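Local structure of nitrate transport protein nrtA (2G29) at residues M104-D109 against G346-S351; I171-A176 against T391-I396; Q195-V200 against Q221-Q226; S384-I389 against F398-P403. The protein binds nitrate in the periplasm as the solute-binding component of the NrtABCD ABC transporter, which takes up nitrate and probably also nitrite. All coordinates share one frame; numbering follows the deposited sequence.

Contact 1 of 4, residues M104-D109 against G346-S351; sequences MGTVTD and GYLPAS
Met104 reaches Leu348 by setting CG opposite its own carbonyl carbon (chi1 -65°), running straight on to SD and then bending at chi3 (80°), which leads CE across the leucine. The two side chains cross at about a right angle. CD2 of Leu348 does most of the touching: it lies 3.9 Å from Met104 SD and equally close to Met104 CE, while Leu348 CD1 reaches the same sulfur at 4.2 Å. Thr106 adds less: its CG2 is 4.4 Å from Leu348 CD2, and its OG1 stands 3.8 Å from Tyr347 O. No hydrogen bond joins the two segments, so apolar packing carries the contact. The 104-109 loop braces itself, since Thr108 offers both its N and its OG1 to Gly105 O from the same face of that carbonyl, OG1 at 2.6 Å. Leu348 is buried, with Leu101 of helix 97-104 and Leu339 and Ile343 of helix 332-344 also packed on it. This is a meeting of two loops that each leave the end of a helix: Gly105 exits helix 97-104 with positive phi and opens a type I beta turn, while Gly346 closes off helix 332-344 in a Schellman motif.

Contact 2 of 4, residues I171-A176 against T391-I396; sequences IRYWLA and TFFDGI
Tyr173 meets Phe392 in an offset stack, the aromatic centre of this contact. The ring centroids are 4.8 Å apart and the planes are inclined at 26°; the rings are displaced and overlap near their rims, with Phe392 CD2 over one face of the tyrosine and Tyr173 CE1 over one face of the phenylalanine. Tyr173 is swung out towards the loop by a chi1 of -169°, which puts CG across from the backbone N. Phe393 comes in at the edge of the tyrosine ring, near its plane, with its CE2 3.8 Å from Tyr173 CE2. It gets there by placing CG between its backbone N and carbonyl carbon (chi1 82°).

The phenol oxygen makes a different kind of contact. Tyr173 OH presses between aliphatic carbons, 3.2 Å from Phe392 CB and 3.3 Å from Ile396 CB, with Ile396 CD1 at 3.4 Å from the same oxygen. It is buried here and has no hydrogen-bonding partner in the model; its surroundings across this contact are carbon atoms, closely packed.

Backbone bonds shape the receiving loop: Gly395 N bonds to Phe392 O in a type I beta turn, and Phe392 N to Ile396 O.

The loop joins strands 390-391 and 397-398 of a short hairpin, and Tyr173 projects from helix 166-177. Glu341 and Arg344 of helix 332-344 also touch Tyr173, and Trp337 of that helix stacks on Phe392. Trp174, the next residue along, also packs against strands 207-211 and 225-229.

Contact 3 of 4, residues Q195-V200 against Q221-Q226; sequences QMVANV and QGVGYQ
Val200 and Val223 touch where helix 196-201 packs beside the loop that leads into strand 225-229, an outermost strand of a mixed five-stranded sheet whose order fits the type II periplasmic-binding-protein fold. From CB of Val200 the side chain forks. CG1, placed between the backbone N and the carbonyl carbon (chi1 75°), meets Val223 twice: it is 3.9 Å from Val223 CG2 and 3.8 Å from Val223 O. The other branch, CG2, lies anti to the backbone N and comes within 4.1 Å of that same carbonyl oxygen, so both methyls of Val200 lie near it, CG1 the closer, without any polar bond. One turn earlier on the helix, Val197 adds its CG1, 4.2 Å from Val223 CG2. That single methyl of Val223 therefore rests against both helix valines.

Gly222 ends helix 214-221 in a Schellman motif, turning the chain so that Val223 faces helix 196-201. Thr218 of helix 214-221 touches both Val197 and Val223, and Phe208 of strand 207-211 lies against Val200. Gln221 stretches its side chain out, extended beyond CG, until NE2 comes 3.6 Å from Val197 CG1.

Contact 4 of 4, residues S384-I389 against F398-P403; sequences SPSRGI and FDPENP
Ile389 lies against Phe398 and Asp399 at the open end of a short beta hairpin, where the chain runs into strand 390-391 and leaves strand 397-398. Its CA is 4.7 Å from the CA of Asp399, yet no hydrogen bond crosses between the segments. Instead the CA-H of Ile389 points at Phe398 O, a contact of 3.4 Å from CA to that oxygen. The CG2 branch, anti to the backbone N, lies 3.8 Å from the same carbonyl oxygen, and CG1 passes over the backbone and carboxylate carbon of Asp399.

Pro400 packs on Gly388 and Ser386. Its CD is 3.5 Å from Gly388 O, its CG is as close to that oxygen, and the same CG lies 3.8 Å from Ser386 OG. Ser386 in turn accepts a hydrogen bond from Gly388 N, an ST turn that holds the 386-388 backbone beside the proline ring.

Phe398, the third large contributor, supplies its carbonyl here while its ring is buried, meeting Trp337 of helix 332-344 and Tyr406 of helix 403-408 edge-to-face. Pro400 N sits 4.0 Å above one face of that ring, towards its rim. Beyond it, a type I turn from Asp399 to Asn402 leads to helix 403-408, and Asp399 doubles it with an Asx turn: OD1 accepts from Glu401 N at 3.0 Å, met from above the carboxylate plane.

In the fold
Contacts 1 and 2 tie the C-terminal part of the chain to the lobes, contact 4 lies within that part, contact 3 within one lobe. Contact 3 falls within the chain spans of both contacts 1 and 2; 1 and 2 cross, as do 2 and 4, whereas 4 follows 1 and 3. Contacts 2 and 3 border the sheet that holds strands 207-211 and 225-229, centres about 23 Å apart. Contact 1 starts beside the other sheet, yet Tyr347 touches Arg172. Contacts 2 and 4 occupy two ends of one hairpin, centres about 17 Å apart. Helix 332-344 borders contacts 1, 2 and 4; contacts 3 and 4 lie on opposite sides of the chain's centre, about 36 Å between centres.

Contact 1 of 4, residues M104-D109 against G346-S351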
loop_
_atom_site.group_PDB
_atom_site.type_symbol
_atom_site.label_atom_id
_atom_site.label_comp_id
_atom_site.label_asym_id
_atom_site.label_seq_id
_atom_site.Cartn_x
_atom_site.Cartn_y
_atom_site.Cartn_z
ATOM N N MET A 104 -10.489 -6.652 -13.411
ATOM C CA MET A 104 -11.960 -6.748 -13.554
ATOM C C MET A 104 -12.456 -5.694 -14.514
ATOM O O MET A 104 -13.355 -5.988 -15.330
ATOM C CB MET A 104 -12.632 -6.592 -12.193
ATOM C CG MET A 104 -12.263 -7.724 -11.279
ATOM S SD MET A 104 -12.876 -7.585 -9.542
ATOM C CE MET A 104 -14.575 -8.128 -9.824
ATOM N N GLY A 105 -11.893 -4.484 -14.405
ATOM C CA GLY A 105 -12.229 -3.424 -15.338
ATOM C C GLY A 105 -12.897 -2.197 -14.748
ATOM O O GLY A 105 -13.042 -1.191 -15.443
ATOM N N THR A 106 -13.285 -2.253 -13.481
ATOM C CA THR A 106 -14.011 -1.140 -12.885
ATOM C C THR A 106 -13.344 0.220 -12.977
ATOM O O THR A 106 -14.043 1.213 -13.102
ATOM C CB THR A 106 -14.321 -1.441 -11.417
ATOM O OG1 THR A 106 -14.998 -0.343 -10.793
ATOM C CG2 THR A 106 -13.118 -1.697 -10.708
ATOM N N VAL A 107 -12.006 0.267 -12.929
ATOM C CA VAL A 107 -11.288 1.536 -12.974
ATOM C C VAL A 107 -10.597 1.739 -14.303
ATOM O O VAL A 107 -9.613 2.473 -14.389
ATOM C CB VAL A 107 -10.223 1.621 -11.864
ATOM C CG1 VAL A 107 -10.879 1.572 -10.492
ATOM C CG2 VAL A 107 -9.205 0.502 -12.015
ATOM N N THR A 108 -11.135 1.135 -15.357
ATOM C CA THR A 108 -10.510 1.254 -16.670
ATOM C C THR A 108 -11.355 1.836 -17.771
ATOM O O THR A 108 -10.861 2.003 -18.892
ATOM C CB THR A 108 -10.089 -0.113 -17.216
ATOM O OG1 THR A 108 -11.244 -0.949 -17.360
ATOM C CG2 THR A 108 -9.108 -0.786 -16.267
ATOM N N ASP A 109 -12.618 2.098 -17.509
ATOM C CA ASP A 109 -13.433 2.652 -18.600
ATOM C C ASP A 109 -13.359 1.778 -19.871
ATOM O O ASP A 109 -12.861 2.189 -20.939
ATOM C CB ASP A 109 -12.989 4.075 -18.941
ATOM C CG ASP A 109 -13.997 4.799 -19.827
ATOM O OD1 ASP A 109 -13.625 5.819 -20.427
ATOM O OD2 ASP A 109 -15.169 4.352 -19.911
ATOM N N GLY A 346 -19.466 -0.499 -2.077
ATOM C CA GLY A 346 -20.113 -0.451 -3.383
ATOM C C GLY A 346 -19.214 -0.294 -4.587
ATOM O O GLY A 346 -19.701 -0.008 -5.688
ATOM N N TYR A 347 -17.905 -0.443 -4.405
ATOM C CA TYR A 347 -16.985 -0.351 -5.538
ATOM C C TYR A 347 -17.054 -1.597 -6.407
ATOM O O TYR A 347 -16.746 -1.532 -7.595
ATOM C CB TYR A 347 -15.540 -0.166 -5.052
ATOM C CG TYR A 347 -15.234 1.203 -4.507
ATOM C CD1 TYR A 347 -14.897 1.374 -3.173
ATOM C CD2 TYR A 347 -15.242 2.323 -5.343
ATOM C CE1 TYR A 347 -14.566 2.657 -2.670
ATOM C CE2 TYR A 347 -14.900 3.599 -4.855
ATOM C CZ TYR A 347 -14.567 3.748 -3.525
ATOM O OH TYR A 347 -14.193 5.005 -3.078
ATOM N N LEU A 348 -17.436 -2.728 -5.824
ATOM C CA LEU A 348 -17.566 -3.982 -6.560
ATOM C C LEU A 348 -18.962 -4.550 -6.289
ATOM O O LEU A 348 -19.526 -4.352 -5.217
ATOM C CB LEU A 348 -16.521 -5.020 -6.128
ATOM C CG LEU A 348 -15.060 -4.744 -6.531
ATOM C CD1 LEU A 348 -14.216 -5.883 -5.989
ATOM C CD2 LEU A 348 -14.915 -4.654 -8.066
ATOM N N PRO A 349 -19.508 -5.319 -7.240
ATOM C CA PRO A 349 -20.842 -5.897 -7.048
ATOM C C PRO A 349 -20.892 -6.813 -5.823
ATOM O O PRO A 349 -19.954 -7.580 -5.571
ATOM C CB PRO A 349 -21.078 -6.678 -8.356
ATOM C CG PRO A 349 -20.173 -6.027 -9.356
ATOM C CD PRO A 349 -18.935 -5.670 -8.552
ATOM N N ALA A 350 -21.999 -6.777 -5.086
ATOM C CA ALA A 350 -22.163 -7.626 -3.925
ATOM C C ALA A 350 -22.128 -9.092 -4.358
ATOM O O ALA A 350 -22.449 -9.435 -5.499
ATOM C CB ALA A 350 -23.495 -7.307 -3.243
ATOM N N SER A 351 -21.742 -9.983 -3.472
ATOM C CA SER A 351 -21.698 -11.381 -3.919
ATOM C C SER A 351 -20.577 -11.722 -4.954
ATOM O O SER A 351 -20.305 -12.915 -5.130
ATOM C CB SER A 351 -23.077 -11.803 -4.472
ATOM O OG SER A 351 -24.158 -11.522 -3.562
#

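Contact 2 of 4, residues I171-A176 against T391-I396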
loop_
_atom_site.group_PDB
_atom_site.type_symbol
_atom_site.label_atom_id
_atom_site.label_comp_id
_atom_site.label_asym_id
_atom_site.label_seq_id
_atom_site.Cartn_x
_atom_site.Cartn_y
_atom_site.Cartn_z
ATOM N N ILE A 171 -8.981 4.980 5.714
ATOM C CA ILE A 171 -9.647 6.155 6.256
ATOM C C ILE A 171 -11.160 5.962 6.410
ATOM O O ILE A 171 -11.729 6.435 7.384
ATOM C CB ILE A 171 -9.238 7.446 5.448
ATOM C CG1 ILE A 171 -9.376 8.666 6.358
ATOM C CG2 ILE A 171 -10.063 7.605 4.185
ATOM C CD1 ILE A 171 -8.714 9.913 5.780
ATOM N N ARG A 172 -11.798 5.260 5.478
ATOM C CA ARG A 172 -13.230 4.976 5.606
ATOM C C ARG A 172 -13.471 4.056 6.797
ATOM O O ARG A 172 -14.472 4.206 7.509
ATOM C CB ARG A 172 -13.775 4.292 4.364
ATOM C CG ARG A 172 -13.910 5.212 3.174
ATOM C CD ARG A 172 -14.358 4.447 1.947
ATOM N NE ARG A 172 -14.600 5.390 0.851
ATOM C CZ ARG A 172 -15.797 5.617 0.299
ATOM N NH1 ARG A 172 -16.884 4.953 0.711
ATOM N NH2 ARG A 172 -15.914 6.582 -0.608
ATOM N N TYR A 173 -12.583 3.093 7.042
ATOM C CA TYR A 173 -12.776 2.176 8.174
ATOM C C TYR A 173 -12.709 2.933 9.500
ATOM O O TYR A 173 -13.531 2.730 10.409
ATOM C CB TYR A 173 -11.700 1.060 8.125
ATOM C CG TYR A 173 -11.947 -0.073 9.076
ATOM C CD1 TYR A 173 -12.562 -1.246 8.635
ATOM C CD2 TYR A 173 -11.683 0.066 10.452
ATOM C CE1 TYR A 173 -12.915 -2.258 9.533
ATOM C CE2 TYR A 173 -12.070 -0.934 11.355
ATOM C CZ TYR A 173 -12.677 -2.083 10.898
ATOM O OH TYR A 173 -13.151 -3.090 11.745
ATOM N N TRP A 174 -11.723 3.817 9.602
ATOM C CA TRP A 174 -11.506 4.605 10.812
ATOM C C TRP A 174 -12.686 5.540 11.060
ATOM O O TRP A 174 -13.202 5.623 12.195
ATOM C CB TRP A 174 -10.185 5.371 10.641
ATOM C CG TRP A 174 -9.851 6.468 11.658
ATOM C CD1 TRP A 174 -9.504 6.316 12.972
ATOM C CD2 TRP A 174 -9.722 7.844 11.362
ATOM N NE1 TRP A 174 -9.154 7.525 13.507
ATOM C CE2 TRP A 174 -9.289 8.491 12.546
ATOM C CE3 TRP A 174 -9.939 8.616 10.218
ATOM C CZ2 TRP A 174 -9.062 9.875 12.601
ATOM C CZ3 TRP A 174 -9.716 9.971 10.268
ATOM C CH2 TRP A 174 -9.284 10.597 11.460
ATOM N N LEU A 175 -13.150 6.225 10.012
ATOM C CA LEU A 175 -14.255 7.175 10.178
ATOM C C LEU A 175 -15.540 6.435 10.475
ATOM O O LEU A 175 -16.319 6.866 11.327
ATOM C CB LEU A 175 -14.415 8.085 8.946
ATOM C CG LEU A 175 -13.285 9.126 8.829
ATOM C CD1 LEU A 175 -13.235 9.743 7.435
ATOM C CD2 LEU A 175 -13.491 10.231 9.880
ATOM N N ALA A 176 -15.750 5.298 9.830
ATOM C CA ALA A 176 -16.948 4.527 10.082
ATOM C C ALA A 176 -16.965 3.959 11.494
ATOM O O ALA A 176 -18.031 3.922 12.109
ATOM C CB ALA A 176 -17.086 3.395 9.046
ATOM N N THR A 391 -8.004 -9.317 13.080
ATOM C CA THR A 391 -8.720 -8.500 14.063
ATOM C C THR A 391 -8.367 -7.025 13.890
ATOM O O THR A 391 -7.209 -6.662 13.954
ATOM C CB THR A 391 -8.337 -8.944 15.497
ATOM O OG1 THR A 391 -8.671 -10.331 15.661
ATOM C CG2 THR A 391 -9.109 -8.122 16.528
ATOM N N PHE A 392 -9.368 -6.190 13.647
ATOM C CA PHE A 392 -9.200 -4.753 13.482
ATOM C C PHE A 392 -9.200 -4.069 14.855
ATOM O O PHE A 392 -9.598 -4.675 15.863
ATOM C CB PHE A 392 -10.273 -4.199 12.526
ATOM C CG PHE A 392 -10.072 -4.646 11.086
ATOM C CD1 PHE A 392 -10.466 -5.917 10.679
ATOM C CD2 PHE A 392 -9.387 -3.842 10.190
ATOM C CE1 PHE A 392 -10.163 -6.393 9.384
ATOM C CE2 PHE A 392 -9.072 -4.305 8.898
ATOM C CZ PHE A 392 -9.455 -5.571 8.505
ATOM N N PHE A 393 -8.738 -2.829 14.893
ATOM C CA PHE A 393 -8.578 -2.137 16.183
ATOM C C PHE A 393 -9.867 -1.992 16.965
ATOM O O PHE A 393 -9.811 -1.810 18.190
ATOM C CB PHE A 393 -7.953 -0.755 15.959
ATOM C CG PHE A 393 -8.956 0.309 15.553
ATOM C CD1 PHE A 393 -9.447 1.215 16.479
ATOM C CD2 PHE A 393 -9.422 0.373 14.244
ATOM C CE1 PHE A 393 -10.396 2.183 16.123
ATOM C CE2 PHE A 393 -10.360 1.322 13.867
ATOM C CZ PHE A 393 -10.858 2.239 14.807
ATOM N N ASP A 394 -11.003 -2.070 16.289
ATOM C CA ASP A 394 -12.293 -1.938 16.941
ATOM C C ASP A 394 -12.865 -3.298 17.375
ATOM O O ASP A 394 -14.020 -3.381 17.840
ATOM C CB ASP A 394 -13.231 -1.195 15.994
ATOM C CG ASP A 394 -14.612 -1.051 16.532
ATOM O OD1 ASP A 394 -14.786 -0.349 17.557
ATOM O OD2 ASP A 394 -15.551 -1.630 15.926
ATOM N N GLY A 395 -12.044 -4.341 17.240
ATOM C CA GLY A 395 -12.435 -5.674 17.646
ATOM C C GLY A 395 -13.216 -6.451 16.618
ATOM O O GLY A 395 -13.464 -7.630 16.843
ATOM N N ILE A 396 -13.588 -5.799 15.511
ATOM C CA ILE A 396 -14.315 -6.474 14.439
ATOM C C ILE A 396 -13.316 -7.448 13.828
ATOM O O ILE A 396 -12.134 -7.120 13.672
ATOM C CB ILE A 396 -14.767 -5.488 13.360
ATOM C CG1 ILE A 396 -15.929 -4.627 13.871
ATOM C CG2 ILE A 396 -15.081 -6.246 12.076
ATOM C CD1 ILE A 396 -16.279 -3.483 13.000
#

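Contact 3 of 4, residues Q195-V200 against Q221-Q226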
loop_
_atom_site.group_PDB
_atom_site.type_symbol
_atom_site.label_atom_id
_atom_site.label_comp_id
_atom_site.label_asym_id
_atom_site.label_seq_id
_atom_site.Cartn_x
_atom_site.Cartn_y
_atom_site.Cartn_z
ATOM N N GLN A 195 1.305 14.780 -3.443
ATOM C CA GLN A 195 0.657 16.080 -3.409
ATOM C C GLN A 195 -0.226 16.257 -2.163
ATOM O O GLN A 195 -0.852 17.313 -1.995
ATOM C CB GLN A 195 -0.209 16.282 -4.660
ATOM C CG GLN A 195 0.627 16.354 -5.950
ATOM C CD GLN A 195 -0.225 16.356 -7.212
ATOM O OE1 GLN A 195 -1.310 16.958 -7.253
ATOM N NE2 GLN A 195 0.264 15.688 -8.259
ATOM N N MET A 196 -0.242 15.256 -1.268
ATOM C CA MET A 196 -1.078 15.359 -0.065
ATOM C C MET A 196 -0.673 16.530 0.828
ATOM O O MET A 196 -1.547 17.279 1.297
ATOM C CB MET A 196 -1.008 14.042 0.726
ATOM C CG MET A 196 -1.764 12.892 0.114
ATOM S SD MET A 196 -3.530 13.093 0.452
ATOM C CE MET A 196 -4.158 11.566 -0.263
ATOM N N VAL A 197 0.622 16.679 1.098
ATOM C CA VAL A 197 1.086 17.760 1.957
ATOM C C VAL A 197 0.724 19.139 1.361
ATOM O O VAL A 197 0.196 20.012 2.074
ATOM C CB VAL A 197 2.624 17.600 2.218
ATOM C CG1 VAL A 197 3.184 18.832 2.971
ATOM C CG2 VAL A 197 2.861 16.378 3.072
ATOM N N ALA A 198 0.933 19.330 0.055
ATOM C CA ALA A 198 0.608 20.629 -0.559
ATOM C C ALA A 198 -0.880 20.927 -0.453
ATOM O O ALA A 198 -1.292 22.088 -0.270
ATOM C CB ALA A 198 1.024 20.634 -2.022
ATOM N N ASN A 199 -1.697 19.890 -0.570
ATOM C CA ASN A 199 -3.136 20.074 -0.479
ATOM C C ASN A 199 -3.612 20.414 0.924
ATOM O O ASN A 199 -4.464 21.299 1.080
ATOM C CB ASN A 199 -3.867 18.836 -1.006
ATOM C CG ASN A 199 -4.083 18.905 -2.496
ATOM O OD1 ASN A 199 -5.150 19.321 -2.951
ATOM N ND2 ASN A 199 -3.067 18.544 -3.267
ATOM N N VAL A 200 -3.066 19.764 1.954
ATOM C CA VAL A 200 -3.543 20.088 3.294
ATOM C C VAL A 200 -3.131 21.526 3.637
ATOM O O VAL A 200 -3.836 22.239 4.354
ATOM C CB VAL A 200 -3.090 19.036 4.383
ATOM C CG1 VAL A 200 -1.635 19.199 4.746
ATOM C CG2 VAL A 200 -4.018 19.152 5.620
ATOM N N GLN A 221 6.651 19.652 8.918
ATOM C CA GLN A 221 6.379 20.962 8.347
ATOM C C GLN A 221 5.362 21.743 9.181
ATOM O O GLN A 221 5.138 22.928 8.940
ATOM C CB GLN A 221 5.910 20.824 6.880
ATOM C CG GLN A 221 7.044 20.380 5.975
ATOM C CD GLN A 221 6.761 20.487 4.490
ATOM O OE1 GLN A 221 7.517 19.954 3.671
ATOM N NE2 GLN A 221 5.698 21.172 4.130
ATOM N N GLY A 222 4.750 21.068 10.158
ATOM C CA GLY A 222 3.773 21.714 11.020
ATOM C C GLY A 222 2.471 22.064 10.348
ATOM O O GLY A 222 1.790 22.997 10.777
ATOM N N VAL A 223 2.108 21.325 9.305
ATOM C CA VAL A 223 0.884 21.647 8.576
ATOM C C VAL A 223 -0.261 20.712 8.887
ATOM O O VAL A 223 -1.308 20.758 8.235
ATOM C CB VAL A 223 1.121 21.692 7.039
ATOM C CG1 VAL A 223 2.143 22.796 6.742
ATOM C CG2 VAL A 223 1.631 20.348 6.530
ATOM N N GLY A 224 -0.070 19.895 9.915
ATOM C CA GLY A 224 -1.109 18.973 10.352
ATOM C C GLY A 224 -0.527 18.084 11.427
ATOM O O GLY A 224 0.639 18.240 11.781
ATOM N N TYR A 225 -1.343 17.207 12.005
ATOM C CA TYR A 225 -0.833 16.239 12.979
ATOM C C TYR A 225 -1.354 14.847 12.617
ATOM O O TYR A 225 -2.243 14.701 11.787
ATOM C CB TYR A 225 -1.202 16.616 14.424
ATOM C CG TYR A 225 -2.645 16.418 14.835
ATOM C CD1 TYR A 225 -3.026 15.288 15.559
ATOM C CD2 TYR A 225 -3.610 17.399 14.570
ATOM C CE1 TYR A 225 -4.325 15.142 16.023
ATOM C CE2 TYR A 225 -4.911 17.269 15.028
ATOM C CZ TYR A 225 -5.269 16.146 15.757
ATOM O OH TYR A 225 -6.541 16.002 16.263
ATOM N N GLN A 226 -0.752 13.828 13.207
ATOM C CA GLN A 226 -1.116 12.461 12.896
ATOM C C GLN A 226 -1.993 11.835 13.944
ATOM O O GLN A 226 -1.669 11.884 15.125
ATOM C CB GLN A 226 0.159 11.618 12.692
ATOM C CG GLN A 226 -0.129 10.156 12.276
ATOM C CD GLN A 226 1.019 9.491 11.517
ATOM O OE1 GLN A 226 0.920 8.325 11.106
ATOM N NE2 GLN A 226 2.080 10.221 11.307
#

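Contact 4 of 4, residues S384-I389 against F398-P403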
loop_
_atom_site.group_PDB
_atom_site.type_symbol
_atom_site.label_atom_id
_atom_site.label_comp_id
_atom_site.label_asym_id
_atom_site.label_seq_id
_atom_site.Cartn_x
_atom_site.Cartn_y
_atom_site.Cartn_z
ATOM N N SER A 384 0.050 -22.010 4.260
ATOM C CA SER A 384 -1.286 -21.819 3.710
ATOM C C SER A 384 -1.457 -20.408 3.171
ATOM O O SER A 384 -0.816 -19.483 3.637
ATOM C CB SER A 384 -2.353 -22.071 4.773
ATOM O OG SER A 384 -2.407 -21.036 5.719
ATOM N N PRO A 385 -2.335 -20.234 2.180
ATOM C CA PRO A 385 -2.581 -18.919 1.587
ATOM C C PRO A 385 -3.430 -18.029 2.465
ATOM O O PRO A 385 -3.721 -16.907 2.084
ATOM C CB PRO A 385 -3.271 -19.246 0.259
ATOM C CG PRO A 385 -2.872 -20.656 -0.008
ATOM C CD PRO A 385 -2.957 -21.285 1.365
ATOM N N SER A 386 -3.826 -18.513 3.637
ATOM C CA SER A 386 -4.604 -17.668 4.551
ATOM C C SER A 386 -3.788 -17.351 5.782
ATOM O O SER A 386 -3.120 -18.243 6.340
ATOM C CB SER A 386 -5.871 -18.378 5.028
ATOM O OG SER A 386 -6.577 -17.563 5.927
ATOM N N ARG A 387 -3.832 -16.092 6.210
ATOM C CA ARG A 387 -3.146 -15.733 7.433
ATOM C C ARG A 387 -4.107 -15.937 8.593
ATOM O O ARG A 387 -3.764 -15.647 9.740
ATOM C CB ARG A 387 -2.625 -14.289 7.436
ATOM C CG ARG A 387 -1.480 -14.137 8.454
ATOM C CD ARG A 387 -0.800 -12.782 8.375
ATOM N NE ARG A 387 -1.637 -11.724 8.904
ATOM C CZ ARG A 387 -1.310 -10.434 8.899
ATOM N NH1 ARG A 387 -0.156 -10.020 8.376
ATOM N NH2 ARG A 387 -2.149 -9.545 9.405
ATOM N N GLY A 388 -5.293 -16.452 8.301
ATOM C CA GLY A 388 -6.264 -16.716 9.359
ATOM C C GLY A 388 -7.175 -15.540 9.681
ATOM O O GLY A 388 -7.332 -14.609 8.899
ATOM N N ILE A 389 -7.791 -15.599 10.856
ATOM C CA ILE A 389 -8.678 -14.534 11.272
ATOM C C ILE A 389 -7.887 -13.242 11.506
ATOM O O ILE A 389 -6.809 -13.253 12.117
ATOM C CB ILE A 389 -9.415 -14.972 12.563
ATOM C CG1 ILE A 389 -10.266 -16.220 12.233
ATOM C CG2 ILE A 389 -10.261 -13.822 13.106
ATOM C CD1 ILE A 389 -10.553 -17.158 13.379
ATOM N N PHE A 398 -12.389 -10.493 10.777
ATOM C CA PHE A 398 -12.628 -11.001 9.418
ATOM C C PHE A 398 -12.157 -12.439 9.366
ATOM O O PHE A 398 -10.948 -12.716 9.509
ATOM C CB PHE A 398 -11.820 -10.197 8.373
ATOM C CG PHE A 398 -11.920 -10.730 6.949
ATOM C CD1 PHE A 398 -13.112 -10.586 6.202
ATOM C CD2 PHE A 398 -10.812 -11.373 6.345
ATOM C CE1 PHE A 398 -13.188 -11.060 4.887
ATOM C CE2 PHE A 398 -10.893 -11.846 5.026
ATOM C CZ PHE A 398 -12.077 -11.696 4.303
ATOM N N ASP A 399 -13.110 -13.346 9.167
ATOM C CA ASP A 399 -12.811 -14.766 9.053
ATOM C C ASP A 399 -12.894 -15.010 7.569
ATOM O O ASP A 399 -13.960 -14.906 6.973
ATOM C CB ASP A 399 -13.876 -15.582 9.784
ATOM C CG ASP A 399 -13.660 -17.070 9.666
ATOM O OD1 ASP A 399 -12.826 -17.538 8.864
ATOM O OD2 ASP A 399 -14.387 -17.797 10.425
ATOM N N PRO A 400 -11.753 -15.311 6.929
ATOM C CA PRO A 400 -11.778 -15.546 5.475
ATOM C C PRO A 400 -12.773 -16.626 5.014
ATOM O O PRO A 400 -13.223 -16.612 3.851
ATOM C CB PRO A 400 -10.318 -15.915 5.158
ATOM C CG PRO A 400 -9.525 -15.222 6.262
ATOM C CD PRO A 400 -10.384 -15.378 7.481
ATOM N N GLU A 401 -13.120 -17.554 5.905
ATOM C CA GLU A 401 -14.093 -18.597 5.551
ATOM C C GLU A 401 -15.539 -18.071 5.499
ATOM O O GLU A 401 -16.427 -18.798 5.044
ATOM C CB GLU A 401 -14.002 -19.789 6.527
ATOM C CG GLU A 401 -12.675 -20.559 6.469
ATOM C CD GLU A 401 -12.623 -21.755 7.427
ATOM O OE1 GLU A 401 -13.483 -21.864 8.335
ATOM O OE2 GLU A 401 -11.700 -22.591 7.282
ATOM N N ASN A 402 -15.791 -16.846 5.961
ATOM C CA ASN A 402 -17.147 -16.291 5.902
ATOM C C ASN A 402 -17.112 -14.764 5.792
ATOM O O ASN A 402 -17.355 -14.033 6.759
ATOM C CB ASN A 402 -17.991 -16.686 7.128
ATOM C CG ASN A 402 -19.500 -16.478 6.910
ATOM O OD1 ASN A 402 -20.343 -17.131 7.565
ATOM N ND2 ASN A 402 -19.849 -15.562 6.026
ATOM N N PRO A 403 -16.806 -14.241 4.590
ATOM C CA PRO A 403 -16.777 -12.780 4.435
ATOM C C PRO A 403 -18.119 -12.102 4.647
ATOM O O PRO A 403 -18.185 -10.962 5.060
ATOM C CB PRO A 403 -16.312 -12.584 3.002
ATOM C CG PRO A 403 -15.443 -13.753 2.755
ATOM C CD PRO A 403 -16.212 -14.893 3.407
#